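Local coordinates for putative uncharacterized protein (PDB 4HFK) that probably acts as an immunity protein of the type VI secretion system, binding an amidase effector and so shielding the cell from its cell-wall-cleaving activity, at residues 16-21 and 43-48; 22-27 and 81-86; 56-61 and 90-95. All coordinates share one frame; numbering follows the deposited sequence.

Contact 1 of 3, residues 16-21 and 43-48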
# COMPACT_ATOMS: atom_id res chain seq x y z
N GLU B 16 -9.55 -3.66 3.23
CA GLU B 16 -8.12 -3.73 3.55
C GLU B 16 -7.34 -2.56 2.94
O GLU B 16 -6.49 -1.96 3.59
CB GLU B 16 -7.52 -5.05 3.07
CG GLU B 16 -7.97 -6.26 3.89
CD GLU B 16 -7.77 -7.59 3.16
OE1 GLU B 16 -7.23 -7.59 2.02
OE2 GLU B 16 -8.17 -8.63 3.73
N ASN B 17 -7.61 -2.27 1.68
CA ASN B 17 -6.93 -1.19 0.98
C ASN B 17 -7.30 0.17 1.55
O ASN B 17 -6.44 1.05 1.66
CB ASN B 17 -7.18 -1.29 -0.53
CG ASN B 17 -6.59 -2.57 -1.13
OD1 ASN B 17 -5.74 -3.21 -0.50
ND2 ASN B 17 -7.05 -2.96 -2.32
N TRP B 18 -8.56 0.34 1.94
CA TRP B 18 -8.94 1.54 2.68
C TRP B 18 -8.07 1.69 3.93
O TRP B 18 -7.46 2.75 4.16
CB TRP B 18 -10.42 1.53 3.08
CG TRP B 18 -10.82 2.81 3.82
CD1 TRP B 18 -11.22 4.00 3.26
CD2 TRP B 18 -10.82 3.02 5.24
NE1 TRP B 18 -11.49 4.93 4.25
CE2 TRP B 18 -11.26 4.36 5.47
CE3 TRP B 18 -10.53 2.21 6.35
CZ2 TRP B 18 -11.38 4.89 6.76
CZ3 TRP B 18 -10.66 2.75 7.62
CH2 TRP B 18 -11.09 4.08 7.82
N VAL B 19 -7.99 0.62 4.72
CA VAL B 19 -7.22 0.66 5.97
C VAL B 19 -5.75 0.97 5.69
O VAL B 19 -5.14 1.80 6.37
CB VAL B 19 -7.32 -0.67 6.76
CG1 VAL B 19 -6.33 -0.67 7.93
CG2 VAL B 19 -8.74 -0.90 7.26
N GLN B 20 -5.19 0.30 4.67
CA GLN B 20 -3.78 0.49 4.34
C GLN B 20 -3.50 1.92 3.88
O GLN B 20 -2.55 2.56 4.35
CB GLN B 20 -3.34 -0.50 3.26
CG GLN B 20 -1.82 -0.76 3.25
CD GLN B 20 -1.13 -0.28 1.98
OE1 GLN B 20 -1.73 0.44 1.17
NE2 GLN B 20 0.13 -0.67 1.79
N ASN B 21 -4.32 2.42 2.96
CA ASN B 21 -4.12 3.76 2.42
C ASN B 21 -4.26 4.81 3.51
O ASN B 21 -3.49 5.77 3.58
CB ASN B 21 -5.13 4.06 1.31
CG ASN B 21 -4.82 3.32 0.02
OD1 ASN B 21 -5.48 3.56 -1.00
ND2 ASN B 21 -3.83 2.42 0.05
N ALA B 43 -11.64 6.63 -2.26
CA ALA B 43 -12.12 5.88 -3.43
C ALA B 43 -12.50 4.46 -3.02
O ALA B 43 -13.50 3.92 -3.50
CB ALA B 43 -11.07 5.85 -4.52
N TRP B 44 -11.68 3.84 -2.16
CA TRP B 44 -12.02 2.53 -1.62
C TRP B 44 -13.28 2.64 -0.77
O TRP B 44 -14.12 1.72 -0.75
CB TRP B 44 -10.87 1.97 -0.76
CG TRP B 44 -9.58 1.74 -1.52
CD1 TRP B 44 -8.39 2.41 -1.35
CD2 TRP B 44 -9.35 0.78 -2.57
NE1 TRP B 44 -7.45 1.91 -2.22
CE2 TRP B 44 -8.01 0.92 -2.98
CE3 TRP B 44 -10.16 -0.18 -3.19
CZ2 TRP B 44 -7.45 0.12 -3.99
CZ3 TRP B 44 -9.60 -0.97 -4.20
CH2 TRP B 44 -8.26 -0.82 -4.59
N LEU B 45 -13.42 3.75 -0.04
CA LEU B 45 -14.61 3.96 0.78
C LEU B 45 -15.87 3.91 -0.07
O LEU B 45 -16.83 3.22 0.27
CB LEU B 45 -14.55 5.31 1.53
CG LEU B 45 -15.82 5.65 2.32
CD1 LEU B 45 -15.91 4.81 3.60
CD2 LEU B 45 -15.90 7.15 2.67
N GLU B 46 -15.87 4.66 -1.16
CA GLU B 46 -17.04 4.69 -2.06
C GLU B 46 -17.36 3.29 -2.59
O GLU B 46 -18.53 2.91 -2.71
CB GLU B 46 -16.78 5.65 -3.24
CG GLU B 46 -17.84 5.58 -4.33
CD GLU B 46 -19.13 6.33 -3.98
OE1 GLU B 46 -19.09 7.21 -3.09
OE2 GLU B 46 -20.17 6.05 -4.61
N ALA B 47 -16.32 2.53 -2.90
CA ALA B 47 -16.48 1.20 -3.49
C ALA B 47 -17.01 0.19 -2.48
O ALA B 47 -17.73 -0.74 -2.83
CB ALA B 47 -15.17 0.72 -4.08
N SER B 48 -16.64 0.37 -1.22
CA SER B 48 -17.11 -0.54 -0.17
C SER B 48 -18.64 -0.47 -0.02
O SER B 48 -19.27 0.55 -0.32
CB SER B 48 -16.44 -0.20 1.16
OG SER B 48 -16.80 -1.12 2.18
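Trp44 and Asn17 each carry CG beside their own backbone N and anti to the carbonyl carbon (chi1 -62° for Trp44), and the two side chains meet with the indole of the one against the amide side chain of the other. Asn17 CB sits over the five-membered ring, 3.5 Å from its centroid and 16° off the normal, a CH-pi contact. Further out on the same residue, Asn17 ND2 comes down over the six-membered ring, 3.3 Å from Trp44 CH2, with the amide turned well away from the indole plane. One turn later Asn21 approaches the edge of the ring: Trp44 NE1 donates to Asn21 OD1 at 2.8 Å, in the plane of the indole, but the angle at hydrogen of 128° makes the bond bent and weak. The amide of Asn21 also reaches back along its helix, ND2 giving a weak bond to Gln20 OE1. Beside this, Trp18 CB packs 3.9 Å from Trp44 CB, and Trp18 CD1 lies 4.0 Å from Leu45 CB, the two side chains running side by side. The axes approach to 8.8 Å, a nearly antiparallel pairing of helices 11-27 and 31-47. Trp18 and Trp44 also make edge-to-face contacts with Phe55 and Phe9, respectively. Backbone oxygens of Leu45, Glu46 and Ser48 accept bonds from the chain of another protein. The indole of Trp44 is thus gripped by one asparagine over a face and by another at its N-H edge, where the bond is weak, with Trp18 and Leu45 adding apolar contact.

Contact 2 of 3, residues 22-27 and 81-86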
# COMPACT_ATOMS: atom_id res chain seq x y z
N ARG B 22 -5.24 4.62 4.38
CA ARG B 22 -5.41 5.52 5.52
C ARG B 22 -4.23 5.45 6.50
O ARG B 22 -3.81 6.48 7.05
CB ARG B 22 -6.72 5.20 6.23
CG ARG B 22 -6.95 6.06 7.43
CD ARG B 22 -8.40 6.51 7.50
NE ARG B 22 -8.61 7.35 8.68
CZ ARG B 22 -8.73 8.67 8.64
NH1 ARG B 22 -8.67 9.31 7.47
NH2 ARG B 22 -8.92 9.34 9.76
N CYS B 23 -3.68 4.26 6.72
CA CYS B 23 -2.47 4.15 7.54
C CYS B 23 -1.32 4.94 6.94
O CYS B 23 -0.61 5.66 7.65
CB CYS B 23 -2.03 2.70 7.70
SG CYS B 23 -2.98 1.75 8.85
N ILE B 24 -1.11 4.78 5.63
CA ILE B 24 -0.07 5.52 4.93
C ILE B 24 -0.23 7.01 5.15
O ILE B 24 0.75 7.72 5.39
CB ILE B 24 -0.07 5.19 3.42
CG1 ILE B 24 0.38 3.74 3.21
CG2 ILE B 24 0.86 6.13 2.66
CD1 ILE B 24 0.19 3.22 1.80
N GLY B 25 -1.47 7.49 5.11
CA GLY B 25 -1.77 8.89 5.34
C GLY B 25 -1.39 9.34 6.74
O GLY B 25 -0.96 10.47 6.94
N LYS B 26 -1.56 8.45 7.72
CA LYS B 26 -1.22 8.77 9.09
C LYS B 26 0.28 8.78 9.37
O LYS B 26 0.73 9.50 10.25
CB LYS B 26 -1.92 7.81 10.06
CG LYS B 26 -3.42 7.99 10.14
CD LYS B 26 -4.02 7.09 11.21
CE LYS B 26 -5.54 7.19 11.21
NZ LYS B 26 -6.00 8.61 11.36
N ILE B 27 1.05 7.97 8.64
CA ILE B 27 2.50 7.90 8.90
C ILE B 27 3.34 8.77 7.96
O ILE B 27 4.53 8.99 8.20
CB ILE B 27 3.06 6.46 8.87
CG1 ILE B 27 2.67 5.74 7.57
CG2 ILE B 27 2.56 5.66 10.05
CD1 ILE B 27 3.77 5.66 6.55
N LEU B 81 5.42 -1.27 5.51
CA LEU B 81 5.08 -2.67 5.72
C LEU B 81 4.04 -2.78 6.83
O LEU B 81 3.06 -3.51 6.69
CB LEU B 81 6.32 -3.50 6.06
CG LEU B 81 6.21 -4.99 5.65
CD1 LEU B 81 7.58 -5.61 5.52
CD2 LEU B 81 5.42 -5.77 6.67
N LYS B 82 4.25 -2.05 7.92
CA LYS B 82 3.29 -2.07 9.04
C LYS B 82 1.86 -1.72 8.60
O LYS B 82 0.90 -2.33 9.08
CB LYS B 82 3.73 -1.12 10.17
CG LYS B 82 2.87 -1.23 11.44
CD LYS B 82 3.08 -0.08 12.42
CE LYS B 82 4.54 0.27 12.61
NZ LYS B 82 4.71 1.57 13.35
N CYS B 83 1.72 -0.76 7.69
CA CYS B 83 0.40 -0.42 7.16
C CYS B 83 -0.31 -1.66 6.59
O CYS B 83 -1.52 -1.84 6.75
CB CYS B 83 0.51 0.67 6.09
SG CYS B 83 1.14 2.28 6.69
N THR B 84 0.44 -2.54 5.92
CA THR B 84 -0.17 -3.74 5.37
C THR B 84 -0.47 -4.74 6.48
O THR B 84 -1.53 -5.39 6.48
CB THR B 84 0.70 -4.38 4.27
OG1 THR B 84 0.69 -3.53 3.12
CG2 THR B 84 0.14 -5.75 3.86
N LEU B 85 0.44 -4.85 7.45
CA LEU B 85 0.21 -5.77 8.57
C LEU B 85 -1.06 -5.38 9.30
O LEU B 85 -1.87 -6.24 9.67
CB LEU B 85 1.40 -5.77 9.54
CG LEU B 85 2.73 -6.22 8.92
CD1 LEU B 85 3.79 -6.37 9.99
CD2 LEU B 85 2.57 -7.53 8.15
N ILE B 86 -1.25 -4.08 9.49
CA ILE B 86 -2.43 -3.56 10.18
C ILE B 86 -3.70 -3.87 9.39
O ILE B 86 -4.70 -4.31 9.97
CB ILE B 86 -2.30 -2.04 10.45
CG1 ILE B 86 -1.28 -1.80 11.57
CG2 ILE B 86 -3.65 -1.43 10.83
CD1 ILE B 86 -0.91 -0.32 11.81
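Within the all-helical fold, the C-terminal turns of helix 11-27 pack against helix 79-87 through Cys23 and Cys83, the residues of closest backbone approach. The axes come to 9.1 Å at 141° between their N-to-C directions, and no hydrogen bond crosses between the segments. Cys83 SG enters the surface of the first helix and touches Cys23 CB at 3.4 Å. The same sulfur lies 3.5 Å from Ile24 N, and is also met by Ile24 CG1 at 3.8 Å and Ile27 CG1 at 3.9 Å. Ile27 reaches it with CG1 between its backbone N and carbonyl carbon (chi1 53°). The two cysteines do not form a disulfide; Cys23 meets Cys83 with its CB, while its own SG points on to Ile86, 3.8 Å from CG2. Cys83 SG therefore lies among three residues of the opposite helix, Cys23 SG against the CG2 methyl of Ile86. Helix 52-66 lies against the same region, with Ile62 touching Cys23 and Leu66 touching Ile86, while Gln20 and Val19, a turn earlier on helix 11-27, contact Cys83 and Ile86. Ile24 packs on Ile24 of the second subunit and Ile27 on Leu33 of that subunit, placing this helix pair between helix 52-66 of its own chain and the neighbouring copy of the protein.

Contact 3 of 3, residues 56-61 and 90-95. With SO4 (sulfate ion), chain E.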
# COMPACT_ATOMS: atom_id res chain seq x y z
N GLU B 56 -15.22 4.02 11.04
CA GLU B 56 -14.98 4.81 12.25
C GLU B 56 -14.23 3.98 13.29
O GLU B 56 -13.23 4.43 13.83
CB GLU B 56 -16.31 5.32 12.84
CG GLU B 56 -17.12 6.20 11.88
CD GLU B 56 -18.50 6.53 12.42
OE1 GLU B 56 -18.76 6.27 13.62
OE2 GLU B 56 -19.33 7.04 11.64
N LYS B 57 -14.70 2.77 13.55
CA LYS B 57 -14.01 1.88 14.49
C LYS B 57 -12.63 1.48 13.98
O LYS B 57 -11.67 1.44 14.75
CB LYS B 57 -14.85 0.63 14.76
CG LYS B 57 -16.17 0.92 15.47
CD LYS B 57 -16.88 -0.37 15.84
CE LYS B 57 -18.19 -0.09 16.57
NZ LYS B 57 -18.92 -1.35 16.87
N ALA B 58 -12.52 1.21 12.68
CA ALA B 58 -11.24 0.82 12.09
C ALA B 58 -10.19 1.91 12.27
O ALA B 58 -9.01 1.62 12.48
CB ALA B 58 -11.42 0.50 10.61
N ASP B 59 -10.61 3.16 12.18
CA ASP B 59 -9.69 4.28 12.35
C ASP B 59 -9.11 4.30 13.76
O ASP B 59 -7.94 4.63 13.95
CB ASP B 59 -10.38 5.61 12.04
CG ASP B 59 -9.39 6.71 11.75
OD1 ASP B 59 -8.66 6.61 10.74
OD2 ASP B 59 -9.35 7.69 12.53
N GLU B 60 -9.92 3.94 14.75
CA GLU B 60 -9.43 3.81 16.12
C GLU B 60 -8.43 2.67 16.24
O GLU B 60 -7.39 2.79 16.90
CB GLU B 60 -10.58 3.56 17.09
CG GLU B 60 -11.53 4.74 17.25
N VAL B 61 -8.74 1.54 15.61
CA VAL B 61 -7.85 0.38 15.65
C VAL B 61 -6.52 0.76 15.01
O VAL B 61 -5.45 0.46 15.55
CB VAL B 61 -8.48 -0.85 14.95
CG1 VAL B 61 -7.47 -1.96 14.81
CG2 VAL B 61 -9.70 -1.33 15.73
N ASP B 90 -5.88 -9.30 12.88
CA ASP B 90 -7.06 -9.83 13.56
C ASP B 90 -7.90 -8.70 14.16
O ASP B 90 -9.13 -8.78 14.19
CB ASP B 90 -6.64 -10.81 14.68
CG ASP B 90 -6.19 -12.17 14.14
OD1 ASP B 90 -6.09 -12.35 12.91
OD2 ASP B 90 -5.91 -13.06 14.98
N ALA B 91 -7.25 -7.64 14.63
CA ALA B 91 -7.99 -6.53 15.22
C ALA B 91 -8.89 -5.81 14.22
O ALA B 91 -9.96 -5.31 14.57
CB ALA B 91 -7.03 -5.54 15.89
N ILE B 92 -8.47 -5.76 12.96
CA ILE B 92 -9.26 -5.11 11.92
C ILE B 92 -10.32 -6.07 11.37
O ILE B 92 -11.39 -5.64 10.90
CB ILE B 92 -8.33 -4.59 10.79
CG1 ILE B 92 -7.63 -3.30 11.23
CG2 ILE B 92 -9.10 -4.38 9.48
CD1 ILE B 92 -8.55 -2.05 11.20
N ARG B 93 -10.04 -7.37 11.46
CA ARG B 93 -10.84 -8.40 10.77
C ARG B 93 -12.37 -8.36 11.00
O ARG B 93 -13.13 -8.44 10.04
CB ARG B 93 -10.28 -9.83 11.00
CG ARG B 93 -10.89 -10.87 10.03
CD ARG B 93 -10.15 -12.22 9.95
NE ARG B 93 -8.78 -12.19 10.48
CZ ARG B 93 -7.71 -11.89 9.75
NH1 ARG B 93 -7.85 -11.59 8.47
NH2 ARG B 93 -6.50 -11.87 10.30
N PRO B 94 -12.83 -8.24 12.25
CA PRO B 94 -14.30 -8.25 12.37
C PRO B 94 -14.98 -7.03 11.73
O PRO B 94 -16.17 -7.10 11.43
CB PRO B 94 -14.53 -8.21 13.89
CG PRO B 94 -13.25 -7.67 14.47
CD PRO B 94 -12.17 -8.17 13.56
N LEU B 95 -14.23 -5.95 11.53
CA LEU B 95 -14.79 -4.76 10.91
C LEU B 95 -15.01 -4.97 9.40
O LEU B 95 -15.57 -4.11 8.71
CB LEU B 95 -13.90 -3.55 11.19
CG LEU B 95 -13.73 -3.36 12.70
CD1 LEU B 95 -12.68 -2.31 13.01
CD2 LEU B 95 -15.07 -3.01 13.37
S SO4 E . -10.75 -12.03 5.51
O1 SO4 E . -10.10 -11.34 6.63
O2 SO4 E . -10.76 -11.13 4.34
O3 SO4 E . -9.99 -13.25 5.17
O4 SO4 E . -12.11 -12.42 5.86
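Apolar contacts join Lys57, Ala58 and Val61 of helix 52-66 to Ala91, Ile92 and Leu95 of the segment that follows helix 79-87; no hydrogen bond passes between the two segments. Ile92 CD1 lies 3.9 Å from Ala58 CB and 3.8 Å from Val61 CG1, the latter branch also meeting Ala91 CB. Leu95 sets CD1, anti to its CA (chi2 171°), against the helix backbone, 3.5 Å from Ala58 N, and reaches toward Val61 CG2 tip to tip. Its other branch, CD2, rests 3.9 Å from Lys57 CB, the lysine crossing it at about a right angle before its end leads away.

Polar interactions lie on the far side of the 90-95 segment. Arg93 NH2 forms a salt bridge with Asp90 OD1 at 2.7 Å, nearly straight at 175°, while NH1 donates to O1 of a sulfate ion at 2.9 Å. The sulfate, probably from the crystallisation liquor, is also held by Lys96 and Gln12.

Phe15 of helix 11-27 touches Ala58, Ile92 and Leu95. A helical turn leading into a short 3-10 segment here packs the chain after helix 79-87 onto helix 52-66 in this probable amidase immunity protein.

In the fold
Helix 11-27 is shared by contacts 1 and 2, whose centres lie 12 Å apart; Gln20 NE2 of the first probably donates to Thr84 OG1 of the second at 3.2 Å. The centre of contact 3 is about 13 Å from that of each. It meets contact 1 where Trp18 CZ3 packs 3.8 Å from Ala58 CB, and contact 2 where Ile86 O packs 3.3 Å from Ile92 CG1; Arg22 also pairs with Asp59, in a salt bridge of doubtful length. Contacts 1 and 2 both touch the second subunit. Residues of all three segment pairs, among them Glu46, Arg22 and Glu56, also bond to the chain of another protein, consistent with the binding of an effector.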